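Long-range contact in octenoyl-coa reductase/carboxylase (Streptomyces sp., PDB 4A0S), which probably catalyses the NADPH-dependent reductive carboxylation of 2-octenoyl-CoA, supplying an extender unit for cinnabaramide polyketide biosynthesis: residues 233-245 against 371-383. Sequence-based numbering, arbitrary orientation.
Sequences LGSYAIQFVKNGG and TNRLFESGAVVPA. With NAP (NADP nicotinamide-adenine-dinucleotide phosphate), chain F.
Gln239 reaches out from the middle of helix 233-243 and pairs its amide with both the N-H and the C=O of Val381. Its OE1 accepts from Val381 N at 2.8 Å, while NE2 gives a nearly straight bond of 2.7 Å to Val381 O, which lies close to the amide plane. Beyond CG the chain runs extended (chi2 -167°), which brings the amide up to the Val381 backbone. The same NE2 also reaches back to Ser235 O, one turn earlier, and this longer bond (3.3 Å between NE2 and Ser235 O) joins the two to Val381 in holding the amide in one rotation. A leucine here would probably leave both the N-H and the carbonyl of Val381 without their mates inside a buried contact.

Further toward the start of the helix, Tyr236 meets Pro382 and Ala383. Its OH accepts from Ala383 N at 3.0 Å and is also hydrogen-bonded to Ser199 OG, while Ala383 CB sits over one ring face, 4.1 Å from the centroid, in a CH-pi contact. The CE1 corner meets Phe375 CZ, the two ring planes being turned 66° apart.

Val380 wedges between the aromatic side chains. CG1, anti to the backbone N (chi1 169°), covers a face of Phe375 near its rim; CG2 instead touches Phe240 CE1 at 3.7 Å, where Leu374 CD1 also packs. At the helix end, Asn243 lays its amide against Ala379 CB; its ND2 bonds to Gln220 of the second subunit, and a water links OD1 to Ala379 O.

At the N-terminal end of the same helix, Leu233 N donates to O2N of the NADP diphosphate. This is the dinucleotide-binding helix of a Rossmann fold, as in medium-chain dehydrogenases/reductases, met at a steep angle by helix 365-376 and touched also by the loop that follows it.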
loop_
_atom_site.group_PDB
_atom_site.type_symbol
_atom_site.label_atom_id
_atom_site.label_comp_id
_atom_site.label_asym_id
_atom_site.label_seq_id
_atom_site.Cartn_x
_atom_site.Cartn_y
_atom_site.Cartn_z
ATOM N N LEU A 233 18.367 -15.633 -10.538
ATOM C CA LEU A 233 17.222 -14.778 -10.277
ATOM C C LEU A 233 16.149 -14.878 -11.337
ATOM O O LEU A 233 14.961 -15.022 -11.012
ATOM C CB LEU A 233 17.644 -13.322 -10.196
ATOM C CG LEU A 233 18.386 -12.896 -8.947
ATOM C CD1 LEU A 233 18.825 -11.462 -9.176
ATOM C CD2 LEU A 233 17.481 -13.054 -7.702
ATOM N N GLY A 234 16.563 -14.780 -12.597
ATOM C CA GLY A 234 15.605 -14.749 -13.708
ATOM C C GLY A 234 14.819 -16.033 -13.769
ATOM O O GLY A 234 13.618 -16.034 -14.036
ATOM N N SER A 235 15.490 -17.144 -13.496
ATOM C CA SER A 235 14.853 -18.443 -13.572
ATOM C C SER A 235 13.721 -18.574 -12.586
ATOM O O SER A 235 12.787 -19.342 -12.812
ATOM C CB SER A 235 15.866 -19.551 -13.341
ATOM O OG SER A 235 16.752 -19.617 -14.446
ATOM N N TYR A 236 13.797 -17.842 -11.489
ATOM C CA TYR A 236 12.666 -17.818 -10.553
ATOM C C TYR A 236 11.695 -16.711 -10.843
ATOM O O TYR A 236 10.485 -16.914 -10.726
ATOM C CB TYR A 236 13.146 -17.746 -9.115
ATOM C CG TYR A 236 13.848 -19.012 -8.732
ATOM C CD1 TYR A 236 13.146 -20.216 -8.632
ATOM C CD2 TYR A 236 15.220 -19.021 -8.489
ATOM C CE1 TYR A 236 13.803 -21.410 -8.289
ATOM C CE2 TYR A 236 15.885 -20.198 -8.150
ATOM C CZ TYR A 236 15.171 -21.382 -8.058
ATOM O OH TYR A 236 15.815 -22.540 -7.716
ATOM N N ALA A 237 12.226 -15.554 -11.222
ATOM C CA ALA A 237 11.397 -14.421 -11.609
ATOM C C ALA A 237 10.400 -14.889 -12.658
ATOM O O ALA A 237 9.202 -14.637 -12.544
ATOM C CB ALA A 237 12.257 -13.292 -12.144
ATOM N N ILE A 238 10.893 -15.609 -13.660
ATOM C CA ILE A 238 10.012 -16.158 -14.698
ATOM C C ILE A 238 8.862 -16.955 -14.096
ATOM O O ILE A 238 7.711 -16.814 -14.501
ATOM C CB ILE A 238 10.794 -17.062 -15.684
ATOM C CG1 ILE A 238 11.642 -16.202 -16.608
ATOM C CG2 ILE A 238 9.832 -17.972 -16.476
ATOM C CD1 ILE A 238 12.816 -16.952 -17.221
ATOM N N GLN A 239 9.182 -17.794 -13.123
ATOM C CA GLN A 239 8.186 -18.671 -12.547
ATOM C C GLN A 239 7.172 -17.915 -11.719
ATOM O O GLN A 239 5.975 -18.199 -11.792
ATOM C CB GLN A 239 8.862 -19.730 -11.719
ATOM C CG GLN A 239 9.715 -20.641 -12.553
ATOM C CD GLN A 239 10.097 -21.831 -11.758
ATOM O OE1 GLN A 239 9.248 -22.652 -11.422
ATOM N NE2 GLN A 239 11.355 -21.893 -11.366
ATOM N N PHE A 240 7.642 -16.950 -10.943
ATOM C CA PHE A 240 6.732 -16.127 -10.164
ATOM C C PHE A 240 5.834 -15.303 -11.082
ATOM O O PHE A 240 4.646 -15.153 -10.806
ATOM C CB PHE A 240 7.489 -15.219 -9.222
ATOM C CG PHE A 240 8.211 -15.955 -8.155
ATOM C CD1 PHE A 240 7.586 -16.988 -7.457
ATOM C CD2 PHE A 240 9.523 -15.638 -7.850
ATOM C CE1 PHE A 240 8.278 -17.691 -6.452
ATOM C CE2 PHE A 240 10.206 -16.334 -6.863
ATOM C CZ PHE A 240 9.577 -17.347 -6.161
ATOM N N VAL A 241 6.395 -14.803 -12.174
ATOM C CA VAL A 241 5.603 -14.024 -13.119
ATOM C C VAL A 241 4.520 -14.925 -13.708
ATOM O O VAL A 241 3.315 -14.628 -13.650
ATOM C CB VAL A 241 6.472 -13.385 -14.202
ATOM C CG1 VAL A 241 5.580 -12.675 -15.239
ATOM C CG2 VAL A 241 7.444 -12.376 -13.566
ATOM N N LYS A 242 4.942 -16.066 -14.219
ATOM C CA LYS A 242 4.011 -16.990 -14.840
ATOM C C LYS A 242 2.988 -17.453 -13.818
ATOM O O LYS A 242 1.794 -17.350 -14.054
ATOM C CB LYS A 242 4.756 -18.172 -15.424
ATOM C CG LYS A 242 5.494 -17.821 -16.708
ATOM C CD LYS A 242 6.193 -19.038 -17.299
ATOM C CE LYS A 242 5.162 -20.112 -17.703
ATOM N NZ LYS A 242 4.235 -19.648 -18.810
ATOM N N ASN A 243 3.469 -17.922 -12.666
ATOM C CA ASN A 243 2.574 -18.438 -11.643
ATOM C C ASN A 243 1.605 -17.380 -11.148
ATOM O O ASN A 243 0.486 -17.702 -10.731
ATOM C CB ASN A 243 3.334 -19.050 -10.471
ATOM C CG ASN A 243 2.421 -19.810 -9.520
ATOM O OD1 ASN A 243 1.744 -20.764 -9.920
ATOM N ND2 ASN A 243 2.403 -19.398 -8.253
ATOM N N GLY A 244 2.045 -16.124 -11.203
ATOM C CA GLY A 244 1.218 -14.992 -10.793
ATOM C C GLY A 244 0.199 -14.576 -11.837
ATOM O O GLY A 244 -0.594 -13.681 -11.582
ATOM N N GLY A 245 0.209 -15.232 -13.005
ATOM C CA GLY A 245 -0.694 -14.869 -14.089
ATOM C C GLY A 245 -0.163 -13.672 -14.844
ATOM O O GLY A 245 -0.887 -13.009 -15.582
ATOM N N THR A 371 7.750 -18.015 -0.367
ATOM C CA THR A 371 8.479 -18.636 -1.462
ATOM C C THR A 371 8.451 -20.152 -1.306
ATOM O O THR A 371 8.112 -20.894 -2.230
ATOM C CB THR A 371 9.914 -18.103 -1.518
ATOM O OG1 THR A 371 9.860 -16.687 -1.742
ATOM C CG2 THR A 371 10.699 -18.775 -2.652
ATOM N N ASN A 372 8.810 -20.599 -0.117
ATOM C CA ASN A 372 8.870 -22.019 0.193
ATOM C C ASN A 372 7.523 -22.689 -0.049
ATOM O O ASN A 372 7.470 -23.796 -0.561
ATOM C CB ASN A 372 9.318 -22.229 1.640
ATOM C CG ASN A 372 9.872 -23.604 1.874
ATOM O OD1 ASN A 372 10.493 -24.196 0.986
ATOM N ND2 ASN A 372 9.674 -24.119 3.069
ATOM N N ARG A 373 6.439 -21.995 0.283
ATOM C CA ARG A 373 5.103 -22.523 0.050
ATOM C C ARG A 373 4.834 -22.766 -1.417
ATOM O O ARG A 373 4.140 -23.707 -1.772
ATOM C CB ARG A 373 4.051 -21.582 0.610
ATOM C CG ARG A 373 3.966 -21.695 2.080
ATOM C CD ARG A 373 3.219 -20.532 2.635
ATOM N NE ARG A 373 2.975 -20.749 4.048
ATOM C CZ ARG A 373 2.268 -19.925 4.817
ATOM N NH1 ARG A 373 1.754 -18.804 4.320
ATOM N NH2 ARG A 373 2.099 -20.219 6.093
ATOM N N LEU A 374 5.384 -21.907 -2.265
ATOM C CA LEU A 374 5.187 -22.068 -3.695
ATOM C C LEU A 374 6.000 -23.244 -4.213
ATOM O O LEU A 374 5.623 -23.885 -5.175
ATOM C CB LEU A 374 5.560 -20.795 -4.421
ATOM C CG LEU A 374 4.591 -19.638 -4.149
ATOM C CD1 LEU A 374 5.115 -18.347 -4.776
ATOM C CD2 LEU A 374 3.191 -19.960 -4.667
ATOM N N PHE A 375 7.143 -23.510 -3.579
ATOM C CA PHE A 375 7.907 -24.707 -3.928
ATOM C C PHE A 375 7.191 -25.944 -3.437
ATOM O O PHE A 375 7.112 -26.950 -4.148
ATOM C CB PHE A 375 9.316 -24.642 -3.350
ATOM C CG PHE A 375 10.232 -23.818 -4.168
ATOM C CD1 PHE A 375 10.897 -24.379 -5.253
ATOM C CD2 PHE A 375 10.387 -22.466 -3.907
ATOM C CE1 PHE A 375 11.739 -23.606 -6.043
ATOM C CE2 PHE A 375 11.236 -21.680 -4.698
ATOM C CZ PHE A 375 11.908 -22.256 -5.765
ATOM N N GLU A 376 6.637 -25.830 -2.231
ATOM C CA GLU A 376 5.967 -26.927 -1.546
ATOM C C GLU A 376 4.794 -27.473 -2.346
ATOM O O GLU A 376 4.561 -28.679 -2.344
ATOM C CB GLU A 376 5.506 -26.490 -0.157
ATOM C CG GLU A 376 6.606 -26.541 0.890
ATOM C CD GLU A 376 6.147 -25.971 2.213
ATOM O OE1 GLU A 376 5.135 -25.250 2.223
ATOM O OE2 GLU A 376 6.778 -26.267 3.244
ATOM N N SER A 377 4.077 -26.578 -3.029
ATOM C CA SER A 377 2.930 -26.946 -3.859
ATOM C C SER A 377 3.355 -27.366 -5.265
ATOM O O SER A 377 2.546 -27.897 -6.035
ATOM C CB SER A 377 2.006 -25.746 -3.989
ATOM O OG SER A 377 2.652 -24.740 -4.740
ATOM N N GLY A 378 4.604 -27.071 -5.621
ATOM C CA GLY A 378 5.096 -27.391 -6.956
ATOM C C GLY A 378 4.709 -26.310 -7.954
ATOM O O GLY A 378 4.987 -26.433 -9.148
ATOM N N ALA A 379 4.084 -25.231 -7.457
ATOM C CA ALA A 379 3.763 -24.101 -8.305
ATOM C C ALA A 379 5.031 -23.542 -8.926
ATOM O O ALA A 379 5.036 -23.107 -10.072
ATOM C CB ALA A 379 3.065 -23.028 -7.509
ATOM N N VAL A 380 6.098 -23.557 -8.141
ATOM C CA VAL A 380 7.390 -23.063 -8.555
ATOM C C VAL A 380 8.364 -24.223 -8.328
ATOM O O VAL A 380 8.201 -25.019 -7.385
ATOM C CB VAL A 380 7.760 -21.798 -7.751
ATOM C CG1 VAL A 380 9.201 -21.397 -7.964
ATOM C CG2 VAL A 380 6.825 -20.634 -8.144
ATOM N N VAL A 381 9.343 -24.335 -9.216
ATOM C CA VAL A 381 10.233 -25.487 -9.225
ATOM C C VAL A 381 11.669 -24.997 -9.197
ATOM O O VAL A 381 11.939 -23.855 -9.598
ATOM C CB VAL A 381 9.997 -26.395 -10.446
ATOM C CG1 VAL A 381 8.540 -26.916 -10.471
ATOM C CG2 VAL A 381 10.392 -25.675 -11.762
ATOM N N PRO A 382 12.589 -25.852 -8.702
ATOM C CA PRO A 382 13.991 -25.472 -8.578
ATOM C C PRO A 382 14.557 -25.277 -9.966
ATOM O O PRO A 382 14.166 -25.977 -10.893
ATOM C CB PRO A 382 14.628 -26.690 -7.908
ATOM C CG PRO A 382 13.521 -27.338 -7.189
ATOM C CD PRO A 382 12.334 -27.161 -8.084
ATOM N N ALA A 383 15.458 -24.308 -10.073
ATOM C CA ALA A 383 16.083 -23.908 -11.311
ATOM C C ALA A 383 17.456 -24.568 -11.417
ATOM O O ALA A 383 18.339 -24.049 -12.077
ATOM C CB ALA A 383 16.223 -22.404 -11.343
HETATM P PA NAP F . 23.405 -15.481 -12.464
HETATM O O1A NAP F . 22.738 -16.870 -12.139
HETATM O O2A NAP F . 24.816 -15.514 -12.969
HETATM O O5B NAP F . 22.511 -14.828 -13.532
HETATM C C5B NAP F . 22.819 -13.497 -13.896
HETATM C C4B NAP F . 22.288 -13.301 -15.307
HETATM O O4B NAP F . 22.568 -11.933 -15.635
HETATM C C3B NAP F . 23.006 -14.180 -16.355
HETATM O O3B NAP F . 22.032 -15.090 -16.825
HETATM C C2B NAP F . 23.299 -13.232 -17.508
HETATM O O2B NAP F . 22.210 -13.151 -18.426
HETATM C C1B NAP F . 23.435 -11.903 -16.857
HETATM N N9A NAP F . 24.839 -11.754 -16.401
HETATM C C8A NAP F . 25.698 -12.692 -15.968
HETATM N N7A NAP F . 26.861 -12.130 -15.612
HETATM C C5A NAP F . 26.717 -10.831 -15.829
HETATM C C6A NAP F . 27.574 -9.769 -15.678
HETATM N N6A NAP F . 28.799 -9.970 -15.194
HETATM N N1A NAP F . 27.132 -8.560 -15.989
HETATM C C2A NAP F . 25.895 -8.362 -16.434
HETATM N N3A NAP F . 25.050 -9.352 -16.619
HETATM C C4A NAP F . 25.448 -10.591 -16.316
HETATM O O3 NAP F . 23.349 -14.521 -11.183
HETATM P PN NAP F . 22.016 -14.266 -10.323
HETATM O O1N NAP F . 22.147 -15.337 -9.184
HETATM O O2N NAP F . 20.749 -14.235 -11.139
HETATM O O5D NAP F . 22.422 -12.841 -9.731
HETATM C C5D NAP F . 22.392 -11.766 -10.666
HETATM C C4D NAP F . 22.770 -10.546 -9.875
HETATM O O4D NAP F . 21.782 -10.436 -8.792
HETATM C C3D NAP F . 24.126 -10.670 -9.178
HETATM O O3D NAP F . 24.685 -9.347 -9.310
HETATM C C2D NAP F . 23.779 -10.985 -7.739
HETATM O O2D NAP F . 24.798 -10.510 -6.828
HETATM C C1D NAP F . 22.557 -10.097 -7.607
HETATM N N1N NAP F . 21.706 -10.719 -6.620
HETATM C C2N NAP F . 21.223 -9.907 -5.615
HETATM C C3N NAP F . 20.413 -10.513 -4.697
HETATM C C7N NAP F . 19.908 -9.643 -3.612
HETATM O O7N NAP F . 20.111 -8.425 -3.603
HETATM N N7N NAP F . 19.286 -10.316 -2.682
HETATM C C4N NAP F . 20.082 -11.870 -4.760
HETATM C C5N NAP F . 20.549 -12.692 -5.770
HETATM C C6N NAP F . 21.369 -12.101 -6.718
HETATM P P2B NAP F . 22.573 -12.519 -19.861
HETATM O O1X NAP F . 21.246 -13.067 -20.631
HETATM O O2X NAP F . 22.563 -10.909 -19.799
HETATM O O3X NAP F . 23.882 -13.200 -20.178
HETATM O O HOH W 1 7.030 -22.851 -12.370
HETATM O O HOH W 2 2.894 -22.777 -11.519
#